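Local coordinates for protein probable translation initiation factor eIF-2B subunit beta (Schizosaccharomyces pombe, PDB 5B04) that forms part of the eIF2B complex, which catalyses exchange of GDP for GTP on the gamma subunit of translation initiation factor eIF2, at residues N208-V220 against V235-S248. Sequence-based numbering, arbitrary orientation.
With PO4 (phosphate ion), chain M.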
ATOM      1  N   ASN C 208      14.605   3.959 -10.625  1.00 82.89           N
ATOM      2  CA  ASN C 208      13.696   4.962 -10.069  1.00 66.10           C
ATOM      3  C   ASN C 208      12.756   4.442  -8.981  1.00 65.15           C
ATOM      4  O   ASN C 208      11.836   5.145  -8.565  1.00 75.80           O
ATOM      5  CB  ASN C 208      12.875   5.606 -11.189  1.00 51.61           C
ATOM      6  CG  ASN C 208      13.737   6.377 -12.170  1.00 79.85           C
ATOM      7  OD1 ASN C 208      14.267   5.811 -13.127  1.00 84.69           O
ATOM      8  ND2 ASN C 208      13.886   7.675 -11.934  1.00 85.14           N
ATOM      9  N   GLU C 209      12.988   3.218  -8.518  1.00 75.09           N
ATOM     10  CA  GLU C 209      12.256   2.703  -7.366  1.00 69.55           C
ATOM     11  C   GLU C 209      12.855   3.266  -6.084  1.00 69.32           C
ATOM     12  O   GLU C 209      14.002   3.714  -6.071  1.00 63.49           O
ATOM     13  CB  GLU C 209      12.281   1.171  -7.333  1.00 59.57           C
ATOM     14  CG  GLU C 209      11.272   0.501  -8.254  1.00 79.80           C
ATOM     15  CD  GLU C 209      11.106  -0.979  -7.954  1.00105.22           C
ATOM     16  OE1 GLU C 209      12.025  -1.572  -7.350  1.00 89.87           O
ATOM     17  OE2 GLU C 209      10.055  -1.549  -8.318  1.00113.24           O
ATOM     18  N   ILE C 210      12.075   3.251  -5.007  1.00 60.56           N
ATOM     19  CA  ILE C 210      12.563   3.699  -3.710  1.00 51.56           C
ATOM     20  C   ILE C 210      12.586   2.540  -2.720  1.00 58.25           C
ATOM     21  O   ILE C 210      11.559   1.912  -2.459  1.00 55.94           O
ATOM     22  CB  ILE C 210      11.707   4.844  -3.143  1.00 51.25           C
ATOM     23  CG1 ILE C 210      11.883   6.103  -3.992  1.00 39.42           C
ATOM     24  CG2 ILE C 210      12.086   5.128  -1.698  1.00 49.33           C
ATOM     25  CD1 ILE C 210      11.187   7.322  -3.428  1.00 46.83           C
ATOM     26  N   ILE C 211      13.765   2.262  -2.174  1.00 48.40           N
ATOM     27  CA  ILE C 211      13.947   1.125  -1.280  1.00 51.95           C
ATOM     28  C   ILE C 211      14.236   1.560   0.151  1.00 53.40           C
ATOM     29  O   ILE C 211      15.145   2.351   0.398  1.00 57.37           O
ATOM     30  CB  ILE C 211      15.093   0.218  -1.761  1.00 52.44           C
ATOM     31  CG1 ILE C 211      14.889  -0.160  -3.228  1.00 44.64           C
ATOM     32  CG2 ILE C 211      15.195  -1.021  -0.887  1.00 52.59           C
ATOM     33  CD1 ILE C 211      13.569  -0.849  -3.501  1.00 64.64           C
ATOM     34  N   LEU C 212      13.456   1.041   1.093  1.00 51.40           N
ATOM     35  CA  LEU C 212      13.700   1.304   2.505  1.00 50.93           C
ATOM     36  C   LEU C 212      14.464   0.154   3.143  1.00 48.27           C
ATOM     37  O   LEU C 212      14.071  -1.008   3.031  1.00 42.01           O
ATOM     38  CB  LEU C 212      12.389   1.534   3.257  1.00 43.11           C
ATOM     39  CG  LEU C 212      12.542   1.681   4.774  1.00 45.20           C
ATOM     40  CD1 LEU C 212      13.369   2.913   5.113  1.00 37.81           C
ATOM     41  CD2 LEU C 212      11.188   1.734   5.461  1.00 58.38           C
ATOM     42  N   THR C 213      15.563   0.486   3.809  1.00 40.49           N
ATOM     43  CA  THR C 213      16.326  -0.499   4.559  1.00 52.61           C
ATOM     44  C   THR C 213      16.691   0.081   5.919  1.00 60.21           C
ATOM     45  O   THR C 213      16.592   1.290   6.132  1.00 50.17           O
ATOM     46  CB  THR C 213      17.603  -0.928   3.813  1.00 49.29           C
ATOM     47  OG1 THR C 213      18.170  -2.076   4.455  1.00 60.01           O
ATOM     48  CG2 THR C 213      18.621   0.201   3.797  1.00 53.65           C
ATOM     49  N   GLN C 214      17.104  -0.782   6.839  1.00 57.15           N
ATOM     50  CA  GLN C 214      17.464  -0.335   8.175  1.00 51.61           C
ATOM     51  C   GLN C 214      18.751  -0.995   8.650  1.00 46.46           C
ATOM     52  O   GLN C 214      19.028  -2.147   8.316  1.00 51.88           O
ATOM     53  CB  GLN C 214      16.334  -0.625   9.163  1.00 47.54           C
ATOM     54  CG  GLN C 214      16.469   0.116  10.479  1.00 54.56           C
ATOM     55  CD  GLN C 214      15.658  -0.517  11.586  1.00 55.16           C
ATOM     56  OE1 GLN C 214      15.061   0.177  12.408  1.00 49.97           O
ATOM     57  NE2 GLN C 214      15.641  -1.844  11.618  1.00 50.86           N
ATOM     58  N   GLY C 215      19.532  -0.256   9.431  1.00 48.57           N
ATOM     59  CA  GLY C 215      20.776  -0.766   9.973  1.00 46.78           C
ATOM     60  C   GLY C 215      21.789  -1.094   8.895  1.00 58.24           C
ATOM     61  O   GLY C 215      21.690  -0.615   7.766  1.00 59.33           O
ATOM     62  N   CYS C 216      22.769  -1.918   9.248  1.00 78.04           N
ATOM     63  CA  CYS C 216      23.812  -2.306   8.310  1.00 56.83           C
ATOM     64  C   CYS C 216      23.802  -3.806   8.057  1.00 49.02           C
ATOM     65  O   CYS C 216      23.847  -4.608   8.988  1.00 70.50           O
ATOM     66  CB  CYS C 216      25.181  -1.870   8.829  1.00 37.72           C
ATOM     67  SG  CYS C 216      25.476  -2.291  10.557  1.00 68.68           S
ATOM     68  N   SER C 217      23.739  -4.175   6.783  1.00 54.77           N
ATOM     69  CA  SER C 217      23.777  -5.573   6.383  1.00 55.00           C
ATOM     70  C   SER C 217      24.657  -5.730   5.152  1.00 67.41           C
ATOM     71  O   SER C 217      24.331  -5.220   4.080  1.00 72.81           O
ATOM     72  CB  SER C 217      22.367  -6.096   6.108  1.00 43.63           C
ATOM     73  OG  SER C 217      22.403  -7.411   5.579  1.00 56.54           O
ATOM     74  N   LYS C 218      25.776  -6.427   5.316  1.00 69.20           N
ATOM     75  CA  LYS C 218      26.719  -6.639   4.224  1.00 59.24           C
ATOM     76  C   LYS C 218      26.055  -7.388   3.071  1.00 60.12           C
ATOM     77  O   LYS C 218      26.391  -7.176   1.906  1.00 58.10           O
ATOM     78  CB  LYS C 218      27.949  -7.403   4.717  1.00 67.91           C
ATOM     79  CG  LYS C 218      28.689  -6.721   5.861  1.00 63.75           C
ATOM     80  CD  LYS C 218      29.347  -5.424   5.414  1.00 81.23           C
ATOM     81  CE  LYS C 218      30.497  -5.686   4.452  1.00 94.49           C
ATOM     82  NZ  LYS C 218      31.168  -4.426   4.027  1.00 78.16           N
ATOM     83  N   THR C 219      25.109  -8.259   3.405  1.00 55.14           N
ATOM     84  CA  THR C 219      24.343  -8.982   2.397  1.00 61.81           C
ATOM     85  C   THR C 219      23.441  -8.029   1.621  1.00 61.62           C
ATOM     86  O   THR C 219      23.411  -8.052   0.390  1.00 62.32           O
ATOM     87  CB  THR C 219      23.486 -10.096   3.024  1.00 52.12           C
ATOM     88  OG1 THR C 219      24.331 -11.007   3.740  1.00 61.20           O
ATOM     89  CG2 THR C 219      22.720 -10.854   1.950  1.00 51.94           C
ATOM     90  N   VAL C 220      22.708  -7.192   2.348  1.00 60.20           N
ATOM     91  CA  VAL C 220      21.829  -6.204   1.733  1.00 58.95           C
ATOM     92  C   VAL C 220      22.633  -5.189   0.924  1.00 57.56           C
ATOM     93  O   VAL C 220      22.255  -4.834  -0.192  1.00 58.38           O
ATOM     94  CB  VAL C 220      20.980  -5.465   2.790  1.00 55.98           C
ATOM     95  CG1 VAL C 220      20.317  -4.234   2.190  1.00 54.83           C
ATOM     96  CG2 VAL C 220      19.940  -6.403   3.385  1.00 51.81           C
ATOM     97  N   VAL C 235      17.685   4.685  -2.191  1.00 54.16           N
ATOM     98  CA  VAL C 235      17.606   3.896  -0.969  1.00 50.90           C
ATOM     99  C   VAL C 235      17.518   4.795   0.258  1.00 53.96           C
ATOM    100  O   VAL C 235      18.347   5.683   0.451  1.00 51.93           O
ATOM    101  CB  VAL C 235      18.819   2.950  -0.818  1.00 47.54           C
ATOM    102  CG1 VAL C 235      18.886   2.382   0.595  1.00 41.74           C
ATOM    103  CG2 VAL C 235      18.753   1.828  -1.841  1.00 50.31           C
ATOM    104  N   ILE C 236      16.498   4.568   1.078  1.00 57.17           N
ATOM    105  CA  ILE C 236      16.389   5.250   2.359  1.00 55.85           C
ATOM    106  C   ILE C 236      16.943   4.351   3.455  1.00 54.52           C
ATOM    107  O   ILE C 236      16.427   3.259   3.694  1.00 57.26           O
ATOM    108  CB  ILE C 236      14.935   5.633   2.686  1.00 54.45           C
ATOM    109  CG1 ILE C 236      14.366   6.552   1.604  1.00 46.53           C
ATOM    110  CG2 ILE C 236      14.858   6.308   4.044  1.00 45.62           C
ATOM    111  CD1 ILE C 236      12.950   7.010   1.876  1.00 46.31           C
ATOM    112  N   VAL C 237      18.005   4.805   4.112  1.00 49.46           N
ATOM    113  CA  VAL C 237      18.624   4.026   5.174  1.00 49.04           C
ATOM    114  C   VAL C 237      18.230   4.551   6.546  1.00 52.72           C
ATOM    115  O   VAL C 237      18.644   5.637   6.953  1.00 49.57           O
ATOM    116  CB  VAL C 237      20.162   4.030   5.065  1.00 42.40           C
ATOM    117  CG1 VAL C 237      20.778   3.275   6.235  1.00 49.72           C
ATOM    118  CG2 VAL C 237      20.603   3.425   3.743  1.00 46.66           C
ATOM    119  N   ALA C 238      17.416   3.777   7.254  1.00 47.34           N
ATOM    120  CA  ALA C 238      17.091   4.094   8.634  1.00 53.21           C
ATOM    121  C   ALA C 238      18.231   3.632   9.530  1.00 56.43           C
ATOM    122  O   ALA C 238      18.574   2.449   9.544  1.00 55.04           O
ATOM    123  CB  ALA C 238      15.782   3.440   9.045  1.00 44.00           C
ATOM    124  N   GLU C 239      18.831   4.569  10.257  1.00 50.81           N
ATOM    125  CA  GLU C 239      19.884   4.236  11.208  1.00 59.24           C
ATOM    126  C   GLU C 239      19.349   3.248  12.236  1.00 64.35           C
ATOM    127  O   GLU C 239      18.182   3.311  12.612  1.00 75.09           O
ATOM    128  CB  GLU C 239      20.412   5.493  11.901  1.00 38.44           C
ATOM    129  CG  GLU C 239      19.336   6.289  12.615  1.00 53.87           C
ATOM    130  CD  GLU C 239      19.901   7.309  13.579  1.00 61.44           C
ATOM    131  OE1 GLU C 239      20.986   7.861  13.300  1.00 44.45           O
ATOM    132  OE2 GLU C 239      19.258   7.554  14.619  1.00 63.30           O
ATOM    133  N   GLY C 240      20.195   2.326  12.679  1.00 42.86           N
ATOM    134  CA  GLY C 240      19.771   1.324  13.636  1.00 60.52           C
ATOM    135  C   GLY C 240      20.053   1.747  15.062  1.00 62.08           C
ATOM    136  O   GLY C 240      20.594   0.971  15.850  1.00 77.74           O
ATOM    137  N   PHE C 241      19.681   2.980  15.392  1.00 45.82           N
ATOM    138  CA  PHE C 241      19.971   3.541  16.705  1.00 56.42           C
ATOM    139  C   PHE C 241      19.341   2.719  17.826  1.00 66.84           C
ATOM    140  O   PHE C 241      18.179   2.334  17.733  1.00 74.42           O
ATOM    141  CB  PHE C 241      19.485   4.987  16.789  1.00 43.03           C
ATOM    142  CG  PHE C 241      19.964   5.700  18.010  1.00 57.60           C
ATOM    143  CD1 PHE C 241      21.236   6.227  18.053  1.00 65.77           C
ATOM    144  CD2 PHE C 241      19.162   5.809  19.132  1.00 51.06           C
ATOM    145  CE1 PHE C 241      21.687   6.863  19.176  1.00 51.61           C
ATOM    146  CE2 PHE C 241      19.621   6.451  20.262  1.00 55.90           C
ATOM    147  CZ  PHE C 241      20.885   6.980  20.282  1.00 53.31           C
ATOM    148  N   PRO C 242      20.105   2.463  18.901  1.00 70.46           N
ATOM    149  CA  PRO C 242      21.460   2.971  19.138  1.00 72.33           C
ATOM    150  C   PRO C 242      22.576   2.010  18.739  1.00 63.46           C
ATOM    151  O   PRO C 242      23.749   2.367  18.844  1.00 75.00           O
ATOM    152  CB  PRO C 242      21.472   3.191  20.653  1.00 64.64           C
ATOM    153  CG  PRO C 242      20.447   2.201  21.200  1.00 67.98           C
ATOM    154  CD  PRO C 242      19.631   1.664  20.043  1.00 70.23           C
ATOM    155  N   ASN C 243      22.216   0.823  18.271  1.00 58.59           N
ATOM    156  CA  ASN C 243      23.179  -0.264  18.147  1.00 54.60           C
ATOM    157  C   ASN C 243      23.789  -0.427  16.755  1.00 44.07           C
ATOM    158  O   ASN C 243      24.967  -0.762  16.628  1.00 74.28           O
ATOM    159  CB  ASN C 243      22.513  -1.565  18.586  1.00 68.52           C
ATOM    160  CG  ASN C 243      21.873  -1.448  19.959  1.00 63.75           C
ATOM    161  OD1 ASN C 243      22.497  -0.972  20.907  1.00 60.61           O
ATOM    162  ND2 ASN C 243      20.615  -1.854  20.064  1.00 65.19           N
ATOM    163  N   ASN C 244      22.997  -0.192  15.714  1.00 52.92           N
ATOM    164  CA  ASN C 244      23.500  -0.303  14.348  1.00 56.92           C
ATOM    165  C   ASN C 244      23.723   1.065  13.722  1.00 51.84           C
ATOM    166  O   ASN C 244      23.724   1.208  12.500  1.00 59.91           O
ATOM    167  CB  ASN C 244      22.535  -1.114  13.485  1.00 46.94           C
ATOM    168  CG  ASN C 244      22.033  -2.354  14.184  1.00 63.63           C
ATOM    169  OD1 ASN C 244      20.838  -2.641  14.173  1.00 83.04           O
ATOM    170  ND2 ASN C 244      22.943  -3.097  14.804  1.00 71.04           N
ATOM    171  N   GLN C 245      23.916   2.066  14.573  1.00 68.23           N
ATOM    172  CA  GLN C 245      24.034   3.451  14.135  1.00 60.15           C
ATOM    173  C   GLN C 245      25.223   3.683  13.204  1.00 60.94           C
ATOM    174  O   GLN C 245      25.043   3.986  12.024  1.00 65.17           O
ATOM    175  CB  GLN C 245      24.145   4.368  15.349  1.00 75.48           C
ATOM    176  CG  GLN C 245      24.026   5.843  15.034  1.00 73.08           C
ATOM    177  CD  GLN C 245      24.245   6.693  16.260  1.00 91.15           C
ATOM    178  OE1 GLN C 245      24.795   6.223  17.255  1.00 94.39           O
ATOM    179  NE2 GLN C 245      23.813   7.948  16.203  1.00 87.40           N
ATOM    180  N   LYS C 246      26.431   3.543  13.743  1.00 59.39           N
ATOM    181  CA  LYS C 246      27.655   3.803  12.987  1.00 69.74           C
ATOM    182  C   LYS C 246      27.780   2.900  11.763  1.00 62.99           C
ATOM    183  O   LYS C 246      28.220   3.341  10.698  1.00 59.52           O
ATOM    184  CB  LYS C 246      28.881   3.635  13.890  1.00 75.76           C
ATOM    185  CG  LYS C 246      30.163   3.276  13.149  1.00 93.40           C
ATOM    186  CD  LYS C 246      31.367   3.251  14.078  1.00 94.81           C
ATOM    187  CE  LYS C 246      31.655   4.629  14.648  1.00115.07           C
ATOM    188  NZ  LYS C 246      32.630   5.374  13.804  1.00110.27           N
ATOM    189  N   GLY C 247      27.387   1.641  11.917  1.00 59.72           N
ATOM    190  CA  GLY C 247      27.452   0.685  10.829  1.00 54.59           C
ATOM    191  C   GLY C 247      26.607   1.100   9.641  1.00 55.81           C
ATOM    192  O   GLY C 247      27.041   0.997   8.494  1.00 54.86           O
ATOM    193  N   SER C 248      25.398   1.576   9.919  1.00 60.60           N
ATOM    194  CA  SER C 248      24.482   1.999   8.866  1.00 65.01           C
ATOM    195  C   SER C 248      24.919   3.324   8.249  1.00 63.71           C
ATOM    196  O   SER C 248      24.812   3.515   7.037  1.00 64.76           O
ATOM    197  CB  SER C 248      23.056   2.117   9.409  1.00 50.23           C
ATOM    198  OG  SER C 248      22.991   3.041  10.480  1.00 59.04           O
TER
HETATM  199  P   PO4 M 401      24.576  -9.563   7.330  1.00 51.74           P
HETATM  200  O1  PO4 M 401      24.893 -11.037   7.251  1.00 70.12           O
HETATM  201  O2  PO4 M 401      23.643  -9.311   8.493  1.00 68.52           O
HETATM  202  O3  PO4 M 401      23.910  -9.124   6.049  1.00 64.25           O
HETATM  203  O4  PO4 M 401      25.852  -8.777   7.524  1.00 53.71           O
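Parallel strands 210-214 and 235-238 are joined by a ladder in which Ile236 N donates to Ile211 O, Thr213 N to Ile236 O, Ala238 N to Thr213 O and Gly215 N to Ala238 O. On the face carrying Leu212 and Ile236, Leu212 leans across to the neighbouring strand, and its CD1 lies 3.9 Å from Ile236 CG2. The CG1 branch of Ile236 runs back toward the start of strand 210-214, where its CD1 meets Ile210 CG2 at 4.1 Å. Further along this face, Gln214 CG rides 3.7 Å from the CB of Ala238, and Ile270 and Ile273 of helix 270-273 cover the row. On the reverse face Thr213 and Val237 stand side by side, methyl to methyl, while Thr213 OG1, anti to the backbone N (chi1 -169°), bonds Ile281 O. Past the strand ends, bare glycines provide the hollows. Gly215 CA receives Asn244 CB at 3.9 Å, and Ser248 CB sits 3.5 Å from Gly215 O. Gly247 on helix 245-257, having no side chain, leaves room for Cys216 to lay its CB and SG along it, SG 3.6 Å from Gly247 CA. Beyond Cys216, the N-terminus of helix 218-228 holds a phosphate ion, probably from crystallisation, through Thr219 N and Lys218 N. The strands bracket a beta-alpha-beta crossover through helix 218-228, within the Rossmann-like, mostly parallel sheet of the eIF-2B alpha/beta/delta family.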